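Succinate-semialdehyde dehydrogenase (Synechococcus sp., PDB 4ITA) probably catalyses the NADP-dependent oxidation of succinic semialdehyde to succinate, as an aldehyde dehydrogenase with a Rossmann-type cofactor-binding domain. Local coordinates at residues A[155-158]-A[159-163]; A[132-135]-A[136-139]; A[185-188]-A[189-193]. One frame throughout, in Å; residues are numbered along the deposited sequence.

Contact 1: residues A[155-158]-A[159-163]. With NDP (NADPH dihydro-nicotinamide-adenine-dinucleotide phosphate), chain C.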
# COMPACT_ATOMS: atom_id res chain seq x y z
N LEU A 155 -11.77 -13.42 8.72
CA LEU A 155 -11.17 -12.86 9.92
C LEU A 155 -10.42 -13.92 10.71
O LEU A 155 -11.00 -14.94 11.08
CB LEU A 155 -12.25 -12.28 10.82
CG LEU A 155 -11.86 -11.92 12.26
CD1 LEU A 155 -10.86 -10.77 12.32
CD2 LEU A 155 -13.10 -11.62 13.10
N LYS A 156 -9.14 -13.67 10.96
CA LYS A 156 -8.40 -14.43 11.97
C LYS A 156 -8.24 -13.50 13.16
O LYS A 156 -7.43 -12.56 13.15
CB LYS A 156 -7.04 -14.90 11.43
CG LYS A 156 -6.23 -15.73 12.43
CD LYS A 156 -5.17 -14.92 13.19
CE LYS A 156 -4.37 -15.78 14.18
NZ LYS A 156 -5.17 -16.19 15.37
N HIS A 157 -9.06 -13.73 14.18
CA HIS A 157 -9.01 -12.93 15.39
C HIS A 157 -7.99 -13.53 16.34
O HIS A 157 -7.47 -14.63 16.13
CB HIS A 157 -10.40 -12.86 16.04
CG HIS A 157 -10.71 -11.52 16.65
ND1 HIS A 157 -9.74 -10.70 17.18
CD2 HIS A 157 -11.89 -10.87 16.80
CE1 HIS A 157 -10.31 -9.60 17.64
NE2 HIS A 157 -11.61 -9.68 17.42
N ALA A 158 -7.70 -12.80 17.41
CA ALA A 158 -6.78 -13.29 18.43
C ALA A 158 -7.34 -14.56 19.07
O ALA A 158 -8.56 -14.71 19.20
CB ALA A 158 -6.58 -12.21 19.48
N SER A 159 -6.45 -15.46 19.48
CA SER A 159 -6.87 -16.77 19.97
C SER A 159 -7.59 -16.73 21.31
O SER A 159 -8.23 -17.72 21.69
CB SER A 159 -5.67 -17.71 20.04
OG SER A 159 -5.28 -18.13 18.75
N ASN A 160 -7.49 -15.61 22.01
CA ASN A 160 -8.14 -15.45 23.31
C ASN A 160 -9.48 -14.72 23.24
O ASN A 160 -10.12 -14.52 24.26
CB ASN A 160 -7.21 -14.74 24.29
CG ASN A 160 -6.81 -13.35 23.81
OD1 ASN A 160 -6.60 -13.14 22.62
ND2 ASN A 160 -6.71 -12.41 24.74
N VAL A 161 -9.91 -14.34 22.05
CA VAL A 161 -11.26 -13.77 21.91
C VAL A 161 -12.18 -14.52 20.92
O VAL A 161 -12.84 -13.89 20.09
CB VAL A 161 -11.24 -12.23 21.63
CG1 VAL A 161 -10.66 -11.49 22.82
CG2 VAL A 161 -10.46 -11.91 20.36
N PRO A 162 -12.24 -15.86 21.03
CA PRO A 162 -13.08 -16.60 20.08
C PRO A 162 -14.56 -16.25 20.17
O PRO A 162 -15.23 -16.21 19.14
CB PRO A 162 -12.84 -18.07 20.48
CG PRO A 162 -12.45 -18.01 21.91
CD PRO A 162 -11.65 -16.75 22.05
N GLN A 163 -15.09 -15.99 21.37
CA GLN A 163 -16.50 -15.62 21.46
C GLN A 163 -16.79 -14.27 20.82
O GLN A 163 -17.83 -14.09 20.19
CB GLN A 163 -17.00 -15.66 22.90
CG GLN A 163 -16.96 -17.05 23.53
CD GLN A 163 -17.59 -17.07 24.90
OE1 GLN A 163 -18.74 -16.64 25.07
NE2 GLN A 163 -16.86 -17.56 25.88
PA NDP C . -0.04 -9.88 18.48
O1A NDP C . 0.69 -9.32 17.30
O2A NDP C . 0.63 -10.91 19.35
O5B NDP C . -1.42 -10.52 17.97
C5B NDP C . -2.30 -9.82 17.09
C4B NDP C . -2.93 -10.78 16.08
O4B NDP C . -1.91 -11.31 15.23
C3B NDP C . -3.58 -12.00 16.73
O3B NDP C . -4.68 -12.43 15.91
C2B NDP C . -2.48 -13.04 16.66
O2B NDP C . -2.95 -14.38 16.68
C1B NDP C . -1.92 -12.74 15.30
N9A NDP C . -0.53 -13.17 15.08
C8A NDP C . 0.50 -13.15 15.94
N7A NDP C . 1.63 -13.59 15.33
C5A NDP C . 1.31 -13.88 14.06
C6A NDP C . 2.01 -14.38 12.87
N6A NDP C . 3.32 -14.67 12.93
N1A NDP C . 1.29 -14.53 11.74
C2A NDP C . -0.02 -14.24 11.67
N3A NDP C . -0.72 -13.78 12.71
C4A NDP C . -0.11 -13.59 13.90
O3 NDP C . -0.51 -8.56 19.31
PN NDP C . -0.71 -8.24 20.89
O1N NDP C . 0.39 -8.86 21.73
O2N NDP C . -2.15 -8.50 21.21
O5D NDP C . -0.48 -6.65 20.90
C5D NDP C . -1.39 -5.78 20.24
C4D NDP C . -0.62 -4.81 19.36
O4D NDP C . -1.51 -4.22 18.40
C3D NDP C . -0.02 -3.66 20.14
O3D NDP C . 1.30 -3.38 19.68
C2D NDP C . -1.00 -2.54 19.83
O2D NDP C . -0.39 -1.26 20.03
C1D NDP C . -1.31 -2.80 18.37
N1N NDP C . -2.54 -2.09 17.98
C2N NDP C . -2.58 -1.38 16.85
C3N NDP C . -3.51 -0.35 16.70
C7N NDP C . -3.61 0.45 15.43
O7N NDP C . -4.72 0.65 14.95
N7N NDP C . -2.50 0.92 14.87
C4N NDP C . -4.46 -0.00 17.82
C5N NDP C . -4.61 -1.15 18.71
C6N NDP C . -3.64 -2.15 18.76
P2B NDP C . -2.90 -15.28 18.02
O1X NDP C . -3.48 -16.58 17.54
O2X NDP C . -1.44 -15.38 18.41
O3X NDP C . -3.74 -14.61 19.06
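V161 lays one methyl on the imidazole of H157, while S159 of the turn between them, with K156 before it, grips the 2'-phosphate of NADPH. CG2 stands 3.5 Å from the centroid of the H157 ring and almost on the ring normal, a CH-pi contact over the face. The V161 chi1 of -65° sets CG2 between the backbone N and the carbonyl carbon. A beta-branched residue suits the place: it offers a methyl close to the main chain just before helix 162-175. The rotation of the imidazole is fixed from both nitrogens. ND1 accepts from the amide N of A158, and NE2 bonds to the carbonyl of P135; with ND1 an acceptor, the proton probably sits on NE2. A type I turn follows, closed by V161 N to A158 O at 3.2 Å, the N-H standing above the carbonyl plane. A158, small enough to lie against the 2'-phosphate, its CA 3.4 Å from O3X of NADPH, meets OD1 of N160 with its CB.

K156 reaches the phosphate with CG anti to the backbone N (chi1 -179°) and bends at chi2 and chi4. Its NZ lies 2.8 Å from O1X of NADPH and 2.9 Å from the carbonyl O of H157, and bonds also to the carbonyl of I187. S159 grips the phosphate twice, OG to O1X at 2.7 Å and the backbone N to O3X at 2.9 Å, the latter nearly straight. One ammonium, one hydroxyl and one amide thus converge on an anionic phosphate that NADH lacks, consistent with a preference for NADP.

Contact 2: residues A[132-135]-A[136-139]. With NDP (NADPH dihydro-nicotinamide-adenine-dinucleotide phosphate), chain C; EDO (1,2-ethanediol), chain R.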
# COMPACT_ATOMS: atom_id res chain seq x y z
N TRP A 132 -6.69 -8.70 20.37
CA TRP A 132 -7.71 -8.80 21.40
C TRP A 132 -8.06 -7.46 22.07
O TRP A 132 -9.03 -7.41 22.80
CB TRP A 132 -7.31 -9.83 22.48
CG TRP A 132 -5.91 -9.65 23.01
CD1 TRP A 132 -4.83 -10.43 22.71
CD2 TRP A 132 -5.44 -8.64 23.91
NE1 TRP A 132 -3.72 -9.97 23.37
CE2 TRP A 132 -4.07 -8.87 24.11
CE3 TRP A 132 -6.05 -7.58 24.58
CZ2 TRP A 132 -3.29 -8.06 24.94
CZ3 TRP A 132 -5.27 -6.76 25.40
CH2 TRP A 132 -3.90 -7.01 25.57
N ASN A 133 -7.29 -6.40 21.84
CA ASN A 133 -7.48 -5.21 22.68
C ASN A 133 -8.75 -4.41 22.43
O ASN A 133 -9.32 -3.85 23.36
CB ASN A 133 -6.22 -4.33 22.76
CG ASN A 133 -5.94 -3.59 21.47
OD1 ASN A 133 -6.25 -4.06 20.38
ND2 ASN A 133 -5.33 -2.42 21.60
N PHE A 134 -9.20 -4.37 21.18
CA PHE A 134 -10.50 -3.79 20.85
C PHE A 134 -11.18 -4.80 19.95
O PHE A 134 -11.22 -4.64 18.73
CB PHE A 134 -10.35 -2.43 20.16
CG PHE A 134 -9.79 -1.35 21.04
CD1 PHE A 134 -8.43 -1.06 21.03
CD2 PHE A 134 -10.61 -0.64 21.89
CE1 PHE A 134 -7.91 -0.06 21.85
CE2 PHE A 134 -10.10 0.36 22.72
CZ PHE A 134 -8.74 0.65 22.70
N PRO A 135 -11.70 -5.87 20.56
CA PRO A 135 -12.07 -7.07 19.80
C PRO A 135 -13.30 -6.89 18.91
O PRO A 135 -13.49 -7.71 18.00
CB PRO A 135 -12.32 -8.12 20.89
CG PRO A 135 -12.75 -7.31 22.08
CD PRO A 135 -11.97 -6.02 22.01
N PHE A 136 -14.11 -5.86 19.15
CA PHE A 136 -15.21 -5.52 18.25
C PHE A 136 -14.83 -4.37 17.32
O PHE A 136 -14.93 -4.48 16.10
CB PHE A 136 -16.48 -5.14 19.03
CG PHE A 136 -17.38 -6.30 19.37
CD1 PHE A 136 -16.90 -7.38 20.11
CD2 PHE A 136 -18.71 -6.31 18.97
CE1 PHE A 136 -17.74 -8.45 20.43
CE2 PHE A 136 -19.55 -7.37 19.29
CZ PHE A 136 -19.06 -8.44 20.01
N TRP A 137 -14.38 -3.26 17.91
CA TRP A 137 -14.10 -2.05 17.15
C TRP A 137 -13.11 -2.26 16.01
O TRP A 137 -13.34 -1.81 14.90
CB TRP A 137 -13.65 -0.91 18.08
CG TRP A 137 -12.89 0.19 17.41
CD1 TRP A 137 -11.56 0.49 17.58
CD2 TRP A 137 -13.40 1.14 16.47
NE1 TRP A 137 -11.22 1.56 16.79
CE2 TRP A 137 -12.33 1.99 16.11
CE3 TRP A 137 -14.66 1.37 15.91
CZ2 TRP A 137 -12.48 3.04 15.20
CZ3 TRP A 137 -14.81 2.41 15.01
CH2 TRP A 137 -13.73 3.23 14.66
N GLN A 138 -11.99 -2.94 16.27
CA GLN A 138 -11.01 -3.08 15.19
C GLN A 138 -11.56 -3.93 14.05
O GLN A 138 -11.21 -3.72 12.88
CB GLN A 138 -9.71 -3.68 15.69
CG GLN A 138 -9.14 -3.04 16.94
CD GLN A 138 -8.35 -1.81 16.64
OE1 GLN A 138 -8.22 -1.43 15.48
NE2 GLN A 138 -7.79 -1.18 17.67
N VAL A 139 -12.41 -4.89 14.38
CA VAL A 139 -13.04 -5.71 13.35
C VAL A 139 -13.99 -4.86 12.50
O VAL A 139 -13.91 -4.88 11.27
CB VAL A 139 -13.77 -6.93 13.94
CG1 VAL A 139 -14.50 -7.69 12.84
CG2 VAL A 139 -12.78 -7.85 14.66
PA NDP C . -0.04 -9.88 18.48
O1A NDP C . 0.69 -9.32 17.30
O2A NDP C . 0.63 -10.91 19.35
O5B NDP C . -1.42 -10.52 17.97
C5B NDP C . -2.30 -9.82 17.09
C4B NDP C . -2.93 -10.78 16.08
O4B NDP C . -1.91 -11.31 15.23
C3B NDP C . -3.58 -12.00 16.73
O3B NDP C . -4.68 -12.43 15.91
C2B NDP C . -2.48 -13.04 16.66
O2B NDP C . -2.95 -14.38 16.68
C1B NDP C . -1.92 -12.74 15.30
N9A NDP C . -0.53 -13.17 15.08
C8A NDP C . 0.50 -13.15 15.94
N7A NDP C . 1.63 -13.59 15.33
C5A NDP C . 1.31 -13.88 14.06
C6A NDP C . 2.01 -14.38 12.87
N6A NDP C . 3.32 -14.67 12.93
N1A NDP C . 1.29 -14.53 11.74
C2A NDP C . -0.02 -14.24 11.67
N3A NDP C . -0.72 -13.78 12.71
C4A NDP C . -0.11 -13.59 13.90
O3 NDP C . -0.51 -8.56 19.31
PN NDP C . -0.71 -8.24 20.89
O1N NDP C . 0.39 -8.86 21.73
O2N NDP C . -2.15 -8.50 21.21
O5D NDP C . -0.48 -6.65 20.90
C5D NDP C . -1.39 -5.78 20.24
C4D NDP C . -0.62 -4.81 19.36
O4D NDP C . -1.51 -4.22 18.40
C3D NDP C . -0.02 -3.66 20.14
O3D NDP C . 1.30 -3.38 19.68
C2D NDP C . -1.00 -2.54 19.83
O2D NDP C . -0.39 -1.26 20.03
C1D NDP C . -1.31 -2.80 18.37
N1N NDP C . -2.54 -2.09 17.98
C2N NDP C . -2.58 -1.38 16.85
C3N NDP C . -3.51 -0.35 16.70
C7N NDP C . -3.61 0.45 15.43
O7N NDP C . -4.72 0.65 14.95
N7N NDP C . -2.50 0.92 14.87
C4N NDP C . -4.46 -0.00 17.82
C5N NDP C . -4.61 -1.15 18.71
C6N NDP C . -3.64 -2.15 18.76
P2B NDP C . -2.90 -15.28 18.02
O1X NDP C . -3.48 -16.58 17.54
O2X NDP C . -1.44 -15.38 18.41
O3X NDP C . -3.74 -14.61 19.06
C1 EDO R . -8.47 2.69 19.60
O1 EDO R . -9.26 3.77 19.07
C2 EDO R . -7.42 2.30 18.57
O2 EDO R . -8.06 1.79 17.39
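F134 and Q138 meet beside the nicotinamide of NADPH, where the Q138 amide nitrogen NE2 comes 3.4 Å from F134 CD1. The two side chains are skewed, ring and amide planes 64° apart, and F134 CB rests on Q138 CG at 3.5 Å. Q138, with a bend at chi2 (-83°), turns its amide to the cofactor, NE2 standing 3.3 Å from C5N of NADPH. N133 reaches the same ring atom, its ND2 3.2 Å from C5N, and is steadied by a bond from ND2 to the carbonyl of Q262. An ethanediol, probably from the crystallisation liquor, lies over one face of the F134 ring; its O2 takes a bond from W137 NE1 (3.2 Å) in the indole plane and a weak one from Q138 NE2. Glutamine suits the spot, its amide long enough to reach both cofactor and diol.

Behind this shell, Q138 N bonds to F134 O at 3.1 Å, an i to i+4 backbone bond at the approach to helix 137-149. E85 receives the amides of F136 and W137, while P135, which has no N-H to give, packs on M71 and M75. This strand-to-helix loop of a Rossmann-type domain lines the nicotinamide end of the aldehyde dehydrogenase cofactor pocket.

Contact 3: residues A[185-188]-A[189-193]. With NDP (NADPH dihydro-nicotinamide-adenine-dinucleotide phosphate), chain C; EDO (1,2-ethanediol), chain H.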
# COMPACT_ATOMS: atom_id res chain seq x y z
N LEU A 185 -12.56 -17.20 11.12
CA LEU A 185 -11.72 -18.39 11.10
C LEU A 185 -11.14 -18.61 12.48
O LEU A 185 -10.30 -17.83 12.94
CB LEU A 185 -10.59 -18.26 10.09
CG LEU A 185 -10.97 -17.84 8.66
CD1 LEU A 185 -9.73 -17.77 7.79
CD2 LEU A 185 -11.99 -18.79 8.06
N LEU A 186 -11.59 -19.67 13.15
CA LEU A 186 -11.00 -20.05 14.44
C LEU A 186 -9.70 -20.79 14.16
O LEU A 186 -9.68 -22.01 14.08
CB LEU A 186 -11.97 -20.90 15.26
CG LEU A 186 -13.24 -20.18 15.72
CD1 LEU A 186 -14.06 -21.11 16.64
CD2 LEU A 186 -12.94 -18.87 16.41
N ILE A 187 -8.64 -20.02 13.96
CA ILE A 187 -7.34 -20.58 13.60
C ILE A 187 -6.22 -19.87 14.34
O ILE A 187 -6.39 -18.71 14.76
CB ILE A 187 -7.07 -20.50 12.07
CG1 ILE A 187 -6.99 -19.04 11.59
CG2 ILE A 187 -8.11 -21.31 11.30
CD1 ILE A 187 -6.64 -18.90 10.10
N GLY A 188 -5.10 -20.56 14.50
CA GLY A 188 -3.95 -20.00 15.18
C GLY A 188 -3.04 -19.25 14.23
O GLY A 188 -3.22 -19.27 13.00
N ALA A 189 -2.03 -18.60 14.80
CA ALA A 189 -1.10 -17.80 14.01
C ALA A 189 -0.39 -18.62 12.92
O ALA A 189 -0.16 -18.12 11.81
CB ALA A 189 -0.07 -17.11 14.92
N SER A 190 -0.06 -19.88 13.22
CA SER A 190 0.64 -20.73 12.25
C SER A 190 -0.19 -21.07 11.02
O SER A 190 0.35 -21.54 10.01
CB SER A 190 1.11 -22.03 12.91
OG SER A 190 0.00 -22.84 13.27
N GLN A 191 -1.49 -20.82 11.09
CA GLN A 191 -2.40 -21.22 10.03
C GLN A 191 -2.67 -20.10 9.04
O GLN A 191 -3.32 -20.31 8.01
CB GLN A 191 -3.71 -21.71 10.65
CG GLN A 191 -3.50 -22.78 11.71
CD GLN A 191 -4.79 -23.42 12.15
OE1 GLN A 191 -5.36 -23.06 13.18
NE2 GLN A 191 -5.25 -24.41 11.39
N VAL A 192 -2.18 -18.92 9.35
CA VAL A 192 -2.41 -17.74 8.51
C VAL A 192 -1.69 -17.83 7.16
O VAL A 192 -2.20 -17.37 6.14
CB VAL A 192 -2.02 -16.46 9.28
CG1 VAL A 192 -2.07 -15.24 8.37
CG2 VAL A 192 -2.95 -16.28 10.46
N GLU A 193 -0.50 -18.44 7.16
CA GLU A 193 0.27 -18.56 5.93
C GLU A 193 -0.54 -19.23 4.80
O GLU A 193 -0.51 -18.78 3.65
CB GLU A 193 1.59 -19.30 6.19
CG GLU A 193 2.42 -19.58 4.94
CD GLU A 193 3.82 -20.07 5.25
OE1 GLU A 193 4.26 -20.00 6.42
OE2 GLU A 193 4.49 -20.52 4.31
PA NDP C . -0.04 -9.88 18.48
O1A NDP C . 0.69 -9.32 17.30
O2A NDP C . 0.63 -10.91 19.35
O5B NDP C . -1.42 -10.52 17.97
C5B NDP C . -2.30 -9.82 17.09
C4B NDP C . -2.93 -10.78 16.08
O4B NDP C . -1.91 -11.31 15.23
C3B NDP C . -3.58 -12.00 16.73
O3B NDP C . -4.68 -12.43 15.91
C2B NDP C . -2.48 -13.04 16.66
O2B NDP C . -2.95 -14.38 16.68
C1B NDP C . -1.92 -12.74 15.30
N9A NDP C . -0.53 -13.17 15.08
C8A NDP C . 0.50 -13.15 15.94
N7A NDP C . 1.63 -13.59 15.33
C5A NDP C . 1.31 -13.88 14.06
C6A NDP C . 2.01 -14.38 12.87
N6A NDP C . 3.32 -14.67 12.93
N1A NDP C . 1.29 -14.53 11.74
C2A NDP C . -0.02 -14.24 11.67
N3A NDP C . -0.72 -13.78 12.71
C4A NDP C . -0.11 -13.59 13.90
O3 NDP C . -0.51 -8.56 19.31
PN NDP C . -0.71 -8.24 20.89
O1N NDP C . 0.39 -8.86 21.73
O2N NDP C . -2.15 -8.50 21.21
O5D NDP C . -0.48 -6.65 20.90
C5D NDP C . -1.39 -5.78 20.24
C4D NDP C . -0.62 -4.81 19.36
O4D NDP C . -1.51 -4.22 18.40
C3D NDP C . -0.02 -3.66 20.14
O3D NDP C . 1.30 -3.38 19.68
C2D NDP C . -1.00 -2.54 19.83
O2D NDP C . -0.39 -1.26 20.03
C1D NDP C . -1.31 -2.80 18.37
N1N NDP C . -2.54 -2.09 17.98
C2N NDP C . -2.58 -1.38 16.85
C3N NDP C . -3.51 -0.35 16.70
C7N NDP C . -3.61 0.45 15.43
O7N NDP C . -4.72 0.65 14.95
N7N NDP C . -2.50 0.92 14.87
C4N NDP C . -4.46 -0.00 17.82
C5N NDP C . -4.61 -1.15 18.71
C6N NDP C . -3.64 -2.15 18.76
P2B NDP C . -2.90 -15.28 18.02
O1X NDP C . -3.48 -16.58 17.54
O2X NDP C . -1.44 -15.38 18.41
O3X NDP C . -3.74 -14.61 19.06
C1 EDO H . -2.15 -26.22 9.90
O1 EDO H . -3.21 -25.28 9.69
C2 EDO H . -0.88 -25.49 10.30
O2 EDO H . -1.00 -24.99 11.64
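The loop from strand 182-185 into helix 192-197 belongs to the adenine end of the NADPH site, and here Q191 folds back on I187 and G188. The Q191 carboxamide accepts at OE1 from the backbone N of G188, 2.8 Å away and close to straight at 163°. Q191 N donates to G188 O at 3.0 Å, from above the carbonyl plane, so one residue grips both backbone polar atoms of the glycine. With CG beside the backbone N (chi1 -53°) and the chain extended beyond it, the amide is carried back along the loop. A glutamine suits the place because its other end can donate as well: NE2 bonds to the carbonyl of L22, and to O1 of an ethanediol at 2.8 Å. The same molecule, probably from the crystallisation liquor, shares a hydrogen bond between its O2 and S190 OG.

I187 crosses the Q191 side chain obliquely, its CB 3.3 Å from OE1, hydrocarbon beside the acceptor oxygen, and also packs on I27 of helix 24-41. A leucine in place of Q191 would probably leave the G188 amide without this acceptor and the L22 carbonyl without this donor, so that this turn of the loop is less firmly fixed.

Within and just after the turn, small apolar groups line the adenine: A189 CB lies 3.6 Å from C5A and V192 CG2 3.8 Å from C2A of NADPH. Such a short loop, running from a parallel strand to a helix and bordering the adenine, is typical of the Rossmann-type cofactor domain of aldehyde dehydrogenases.

Overall arrangement
The three contacts follow one another along the chain and meet NADPH at different points: 132-139 beside the nicotinamide, 155-163 at the 2'-phosphate, 185-193 at the adenine. The 132-139 loop also comes up to the diphosphate, W132 NE1 standing 3.0 Å from O2N of NADPH. Contact 1 is the middle member, its centre about 10 Å from each of the others. It joins contact 2 through H157 NE2 and P135 O, 2.8 Å apart, with W132 packing on N160. To contact 3 it is tied by the parallel strand pairing of L155 O with L185 N at 2.7 Å, and by K156. Contacts 2 and 3 do not touch, with centres about 17 Å apart; the extended cofactor spans them.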